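Local coordinates for C-glycoside 3-oxidase (Microbacterium trichothecenolyticum, PDB 7DVE), which uses FAD and molecular oxygen to oxidise the C3 hydroxyl of the sugar in C-glycosides such as isoorientin and mangiferin, releasing hydrogen peroxide, at residues R26-R31 / H503-I508; P133-S138 / E152-G157. One frame throughout, in Å; residues are numbered along the deposited sequence.

Contact 1: R26-R31 / H503-I508; sequences RILSER and HIADEI
Leu28 and Ala505 form the middle of an apolar contact between the last turns of helix 19-31 and the C-terminal part of helix 490-510. One methyl does the reaching: CD2 of Leu28 lies 3.9 Å from the CB of Ala505 and 3.7 Å from the backbone N of the same alanine, so it rests on the turn of the partner helix itself. CD2 of Leu28 also meets the CG2 branch of Ile504 at 3.9 Å, the two side chains crossing at about a right angle. In Leu28 the CG is anti to the carbonyl carbon (chi1 -65°), and from there CD2 leans across although CB does not face the other helix.

Closer to the surface, CB of Arg31 packs on the CB of Ala505 at 3.9 Å, and these two residues also bring the backbones nearest, 6.2 Å between their CA atoms. The small alanine thus receives both Leu28 and Arg31, while the segment axes come within 9.6 Å and run the same way at 37° to each other.

Charged groups stay at the margin. Arg31 NH1 ends 5.6 Å from OD2 of Asp506, opposite in sign but too far for a salt bridge, and Arg502, just before 503-508, brings a like charge near Arg31. Helix 19-31 follows strand 12-15 in the FAD-binding, Rossmann-type part of the fold; helix 490-510 packs beside it against the parallel sheet, where Ile504 touches Phe267 and Val269 of strand 267-270. Cohesion between the segments therefore comes from a few methyl and methylene groups, with buried Leu28, Ile504 and Ala505 inside and the exposed Arg31 at the edge.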
loop_
_atom_site.group_PDB
_atom_site.type_symbol
_atom_site.label_atom_id
_atom_site.label_comp_id
_atom_site.label_asym_id
_atom_site.label_seq_id
_atom_site.Cartn_x
_atom_site.Cartn_y
_atom_site.Cartn_z
ATOM N N ARG A 26 11.370 -10.085 7.055
ATOM C CA ARG A 26 10.993 -10.643 8.351
ATOM C C ARG A 26 10.746 -12.145 8.269
ATOM O O ARG A 26 11.151 -12.899 9.171
ATOM C CB ARG A 26 9.767 -9.937 8.915
ATOM C CG ARG A 26 9.690 -10.077 10.454
ATOM C CD ARG A 26 8.489 -10.897 10.854
ATOM N NE ARG A 26 8.221 -10.927 12.284
ATOM C CZ ARG A 26 7.586 -9.970 12.945
ATOM N NH1 ARG A 26 7.345 -8.794 12.396
ATOM N NH2 ARG A 26 7.196 -10.194 14.194
ATOM N N ILE A 27 10.087 -12.612 7.203
ATOM C CA ILE A 27 9.809 -14.040 7.136
ATOM C C ILE A 27 11.087 -14.821 6.940
ATOM O O ILE A 27 11.216 -15.938 7.446
ATOM C CB ILE A 27 8.784 -14.379 6.044
ATOM C CG1 ILE A 27 7.472 -13.656 6.320
ATOM C CG2 ILE A 27 8.560 -15.907 5.991
ATOM C CD1 ILE A 27 6.666 -14.342 7.426
ATOM N N LEU A 28 12.065 -14.260 6.230
ATOM C CA LEU A 28 13.323 -14.987 6.122
ATOM C C LEU A 28 14.151 -14.873 7.397
ATOM O O LEU A 28 14.891 -15.806 7.723
ATOM C CB LEU A 28 14.115 -14.515 4.891
ATOM C CG LEU A 28 13.436 -14.815 3.541
ATOM C CD1 LEU A 28 14.014 -14.012 2.378
ATOM C CD2 LEU A 28 13.459 -16.322 3.238
ATOM N N SER A 29 14.032 -13.775 8.154
ATOM C CA SER A 29 14.702 -13.740 9.456
ATOM C C SER A 29 14.097 -14.755 10.421
ATOM O O SER A 29 14.796 -15.256 11.312
ATOM C CB SER A 29 14.647 -12.338 10.060
ATOM O OG SER A 29 15.231 -11.383 9.185
ATOM N N GLU A 30 12.816 -15.091 10.243
ATOM C CA GLU A 30 12.186 -16.129 11.062
ATOM C C GLU A 30 12.545 -17.535 10.567
ATOM O O GLU A 30 13.174 -18.314 11.288
ATOM C CB GLU A 30 10.661 -15.929 11.097
ATOM C CG GLU A 30 10.149 -14.801 12.036
ATOM C CD GLU A 30 8.669 -14.444 11.801
ATOM O OE1 GLU A 30 8.067 -14.964 10.836
ATOM O OE2 GLU A 30 8.103 -13.633 12.570
ATOM N N ARG A 31 12.152 -17.891 9.343
ATOM C CA ARG A 31 12.321 -19.269 8.870
ATOM C C ARG A 31 13.689 -19.568 8.255
ATOM O O ARG A 31 13.981 -20.739 7.991
ATOM C CB ARG A 31 11.238 -19.621 7.836
ATOM C CG ARG A 31 9.814 -19.531 8.375
ATOM C CD ARG A 31 8.834 -20.288 7.499
ATOM N NE ARG A 31 7.502 -20.339 8.093
ATOM C CZ ARG A 31 6.535 -21.158 7.699
ATOM N NH1 ARG A 31 6.716 -22.017 6.711
ATOM N NH2 ARG A 31 5.352 -21.100 8.303
ATOM N N HIS A 503 8.300 -19.614 0.441
ATOM C CA HIS A 503 8.852 -20.424 -0.642
ATOM C C HIS A 503 10.365 -20.264 -0.745
ATOM O O HIS A 503 11.097 -21.254 -0.896
ATOM C CB HIS A 503 8.197 -20.078 -1.978
ATOM C CG HIS A 503 8.577 -21.031 -3.069
ATOM N ND1 HIS A 503 9.411 -20.686 -4.112
ATOM C CD2 HIS A 503 8.292 -22.342 -3.236
ATOM C CE1 HIS A 503 9.597 -21.732 -4.892
ATOM N NE2 HIS A 503 8.932 -22.752 -4.379
ATOM N N ILE A 504 10.853 -19.026 -0.668
ATOM C CA ILE A 504 12.302 -18.813 -0.730
ATOM C C ILE A 504 12.996 -19.517 0.438
ATOM O O ILE A 504 14.074 -20.105 0.271
ATOM C CB ILE A 504 12.629 -17.305 -0.777
ATOM C CG1 ILE A 504 12.227 -16.714 -2.128
ATOM C CG2 ILE A 504 14.109 -17.050 -0.536
ATOM C CD1 ILE A 504 12.507 -15.242 -2.235
ATOM N N ALA A 505 12.387 -19.485 1.635
ATOM C CA ALA A 505 12.952 -20.215 2.776
ATOM C C ALA A 505 12.989 -21.718 2.518
ATOM O O ALA A 505 13.979 -22.384 2.847
ATOM C CB ALA A 505 12.156 -19.922 4.048
ATOM N N ASP A 506 11.900 -22.278 1.979
ATOM C CA ASP A 506 11.901 -23.681 1.568
ATOM C C ASP A 506 13.084 -23.968 0.654
ATOM O O ASP A 506 13.825 -24.936 0.850
ATOM C CB ASP A 506 10.596 -24.025 0.845
ATOM C CG ASP A 506 9.409 -24.096 1.778
ATOM O OD1 ASP A 506 9.468 -24.884 2.722
ATOM O OD2 ASP A 506 8.416 -23.364 1.580
ATOM N N GLU A 507 13.280 -23.107 -0.348
ATOM C CA GLU A 507 14.354 -23.310 -1.315
ATOM C C GLU A 507 15.721 -23.237 -0.642
ATOM O O GLU A 507 16.618 -24.026 -0.951
ATOM C CB GLU A 507 14.244 -22.267 -2.434
ATOM C CG GLU A 507 13.193 -22.518 -3.531
ATOM C CD GLU A 507 13.225 -23.919 -4.155
ATOM O OE1 GLU A 507 14.132 -24.730 -3.839
ATOM O OE2 GLU A 507 12.348 -24.210 -4.999
ATOM N N ILE A 508 15.900 -22.303 0.294
ATOM C CA ILE A 508 17.201 -22.141 0.938
ATOM C C ILE A 508 17.512 -23.342 1.815
ATOM O O ILE A 508 18.600 -23.922 1.734
ATOM C CB ILE A 508 17.260 -20.842 1.755
ATOM C CG1 ILE A 508 17.204 -19.615 0.843
ATOM C CG2 ILE A 508 18.529 -20.842 2.603
ATOM C CD1 ILE A 508 17.455 -18.315 1.564
#

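Contact 2: P133-S138 / E152-G157; sequences PRPNDS and ELLSEG
A loop, 133-138, extended over 133-136, passes one side of helix 149-161, with Arg134 and Leu154 the closest backbone pair at 7.3 Å between CA atoms. Arg134 carries most of the contact. Its chain is extended from CG to NE, which takes the guanidinium out to the helix and lays it over the leucine. CB of Leu154 sits above the centre of that flat group, 3.8 Å from CZ of Arg134, and CD1 of Leu154 comes to 4.0 Å from NH1 of Arg134. One face of the guanidinium is thus covered by aliphatic carbon, while its polar edge stays available for hydrogen bonds.

At that edge NH2 of Arg134 donates to OG of Ser155 over 3.1 Å, with an N-H...O angle of 149°; the hydroxyl lies almost in the guanidinium plane, 8° out of it. The stronger partner of the arginine is Glu158, further along the helix, which forms a salt bridge with NE; a long, weak ion pair joins NH1 to Asp151. Glu158 probably balances most of the charge, with Ser155 adding a neutral bond, and the face contact with Leu154 together with the edge bonds should limit rotation of the guanidinium.

Pro135 adds the apolar half. CD of its ring meets CD2 of Leu154 at 3.9 Å, the two side chains tip to tip, so the leucine meets the two loop residues with different ends, CB on the guanidinium face and CD2 on the proline ring. Pro135 also touches Thr492 at the start of helix 490-510, and its carbonyl O accepts a bond from Arg140. This is loop-to-helix packing in the neighbourhood of the flavin in a GMC oxidoreductase: the side chain of Pro135 is about 10 Å from the bound FAD, and the partly exposed Arg134 ties the loop to the helix.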
loop_
_atom_site.group_PDB
_atom_site.type_symbol
_atom_site.label_atom_id
_atom_site.label_comp_id
_atom_site.label_asym_id
_atom_site.label_seq_id
_atom_site.Cartn_x
_atom_site.Cartn_y
_atom_site.Cartn_z
ATOM N N PRO A 133 -8.412 -4.031 5.816
ATOM C CA PRO A 133 -9.471 -5.035 5.655
ATOM C C PRO A 133 -8.990 -6.257 4.884
ATOM O O PRO A 133 -7.982 -6.234 4.168
ATOM C CB PRO A 133 -10.555 -4.291 4.872
ATOM C CG PRO A 133 -9.807 -3.287 4.071
ATOM C CD PRO A 133 -8.554 -2.915 4.866
ATOM N N ARG A 134 -9.753 -7.361 5.047
ATOM C CA ARG A 134 -9.583 -8.567 4.257
ATOM C C ARG A 134 -10.430 -8.462 2.994
ATOM O O ARG A 134 -11.494 -7.838 3.015
ATOM C CB ARG A 134 -10.005 -9.795 5.060
ATOM C CG ARG A 134 -9.010 -10.189 6.148
ATOM C CD ARG A 134 -9.458 -11.435 6.881
ATOM N NE ARG A 134 -8.515 -11.803 7.931
ATOM C CZ ARG A 134 -8.118 -13.045 8.169
ATOM N NH1 ARG A 134 -8.572 -14.066 7.456
ATOM N NH2 ARG A 134 -7.234 -13.270 9.142
ATOM N N PRO A 135 -9.977 -9.029 1.879
ATOM C CA PRO A 135 -10.825 -9.068 0.686
ATOM C C PRO A 135 -12.028 -9.970 0.922
ATOM O O PRO A 135 -11.961 -10.949 1.669
ATOM C CB PRO A 135 -9.901 -9.645 -0.390
ATOM C CG PRO A 135 -8.892 -10.459 0.380
ATOM C CD PRO A 135 -8.691 -9.721 1.673
ATOM N N ASN A 136 -13.138 -9.625 0.270
ATOM C CA ASN A 136 -14.384 -10.374 0.366
ATOM C C ASN A 136 -14.885 -10.752 -1.030
ATOM O O ASN A 136 -14.587 -10.074 -2.016
ATOM C CB ASN A 136 -15.433 -9.549 1.123
ATOM C CG ASN A 136 -16.641 -10.372 1.546
ATOM O OD1 ASN A 136 -16.579 -11.610 1.646
ATOM N ND2 ASN A 136 -17.744 -9.685 1.838
ATOM N N ASP A 137 -15.637 -11.840 -1.110
ATOM C CA ASP A 137 -16.354 -12.255 -2.341
ATOM C C ASP A 137 -15.384 -12.237 -3.531
ATOM O O ASP A 137 -14.275 -12.780 -3.423
ATOM C CB ASP A 137 -17.602 -11.377 -2.485
ATOM C CG ASP A 137 -18.726 -11.768 -1.512
ATOM O OD1 ASP A 137 -18.537 -12.702 -0.689
ATOM O OD2 ASP A 137 -19.812 -11.142 -1.580
ATOM N N SER A 138 -15.731 -11.608 -4.661
ATOM C CA SER A 138 -14.923 -11.671 -5.883
ATOM C C SER A 138 -13.563 -10.980 -5.765
ATOM O O SER A 138 -12.694 -11.255 -6.595
ATOM C CB SER A 138 -15.699 -11.077 -7.078
ATOM O OG SER A 138 -15.895 -9.664 -6.909
ATOM N N GLU A 152 -4.957 -18.315 6.129
ATOM C CA GLU A 152 -3.715 -18.401 6.895
ATOM C C GLU A 152 -2.721 -17.304 6.494
ATOM O O GLU A 152 -2.060 -16.708 7.361
ATOM C CB GLU A 152 -3.103 -19.800 6.745
ATOM C CG GLU A 152 -1.643 -19.888 7.165
ATOM C CD GLU A 152 -0.991 -21.199 6.780
ATOM O OE1 GLU A 152 -1.238 -22.204 7.469
ATOM O OE2 GLU A 152 -0.235 -21.239 5.783
ATOM N N LEU A 153 -2.619 -16.990 5.195
ATOM C CA LEU A 153 -1.725 -15.903 4.791
ATOM C C LEU A 153 -2.209 -14.551 5.313
ATOM O O LEU A 153 -1.401 -13.708 5.723
ATOM C CB LEU A 153 -1.584 -15.857 3.270
ATOM C CG LEU A 153 -0.931 -17.105 2.673
ATOM C CD1 LEU A 153 -0.780 -16.934 1.162
ATOM C CD2 LEU A 153 0.406 -17.386 3.356
ATOM N N LEU A 154 -3.515 -14.303 5.279
ATOM C CA LEU A 154 -4.009 -13.025 5.785
ATOM C C LEU A 154 -3.798 -12.917 7.299
ATOM O O LEU A 154 -3.446 -11.841 7.804
ATOM C CB LEU A 154 -5.476 -12.843 5.418
ATOM C CG LEU A 154 -5.822 -12.764 3.939
ATOM C CD1 LEU A 154 -7.261 -13.176 3.748
ATOM C CD2 LEU A 154 -5.599 -11.336 3.371
ATOM N N SER A 155 -3.997 -14.017 8.040
ATOM C CA SER A 155 -3.661 -14.015 9.467
ATOM C C SER A 155 -2.190 -13.684 9.688
ATOM O O SER A 155 -1.855 -12.849 10.537
ATOM C CB SER A 155 -3.992 -15.362 10.106
ATOM O OG SER A 155 -5.392 -15.562 10.157
ATOM N N GLU A 156 -1.299 -14.306 8.911
ATOM C CA GLU A 156 0.118 -13.989 9.037
ATOM C C GLU A 156 0.408 -12.517 8.715
ATOM O O GLU A 156 1.221 -11.878 9.392
ATOM C CB GLU A 156 0.928 -14.928 8.154
ATOM C CG GLU A 156 1.212 -16.233 8.851
ATOM C CD GLU A 156 2.183 -16.072 9.997
ATOM O OE1 GLU A 156 1.748 -15.786 11.149
ATOM O OE2 GLU A 156 3.393 -16.250 9.734
ATOM N N GLY A 157 -0.257 -11.949 7.705
ATOM C CA GLY A 157 -0.043 -10.537 7.405
ATOM C C GLY A 157 -0.541 -9.615 8.506
ATOM O O GLY A 157 0.090 -8.595 8.811
#

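Contacts 1 and 2 share helix 490-510 as a neighbour. Contact 1 uses its C-terminal part, whereas Pro135 of contact 2 touches Thr492 near its beginning, beside the FAD-binding Thr490. Helix 149-161 is a second bridge: it supplies 152-157, and its Arg159 reaches both Glu30 of contact 1 and Glu156 of contact 2, while Glu152 pairs with Arg502, just before 503-508. The centres are 21 Å apart, yet the nearest atoms come to about 4 Å without touching. In contact 2 the side chain of Leu154 is about 10 Å from that of Thr490; contact 1 joins two helices of the Rossmann-type part, away from the annotated sites.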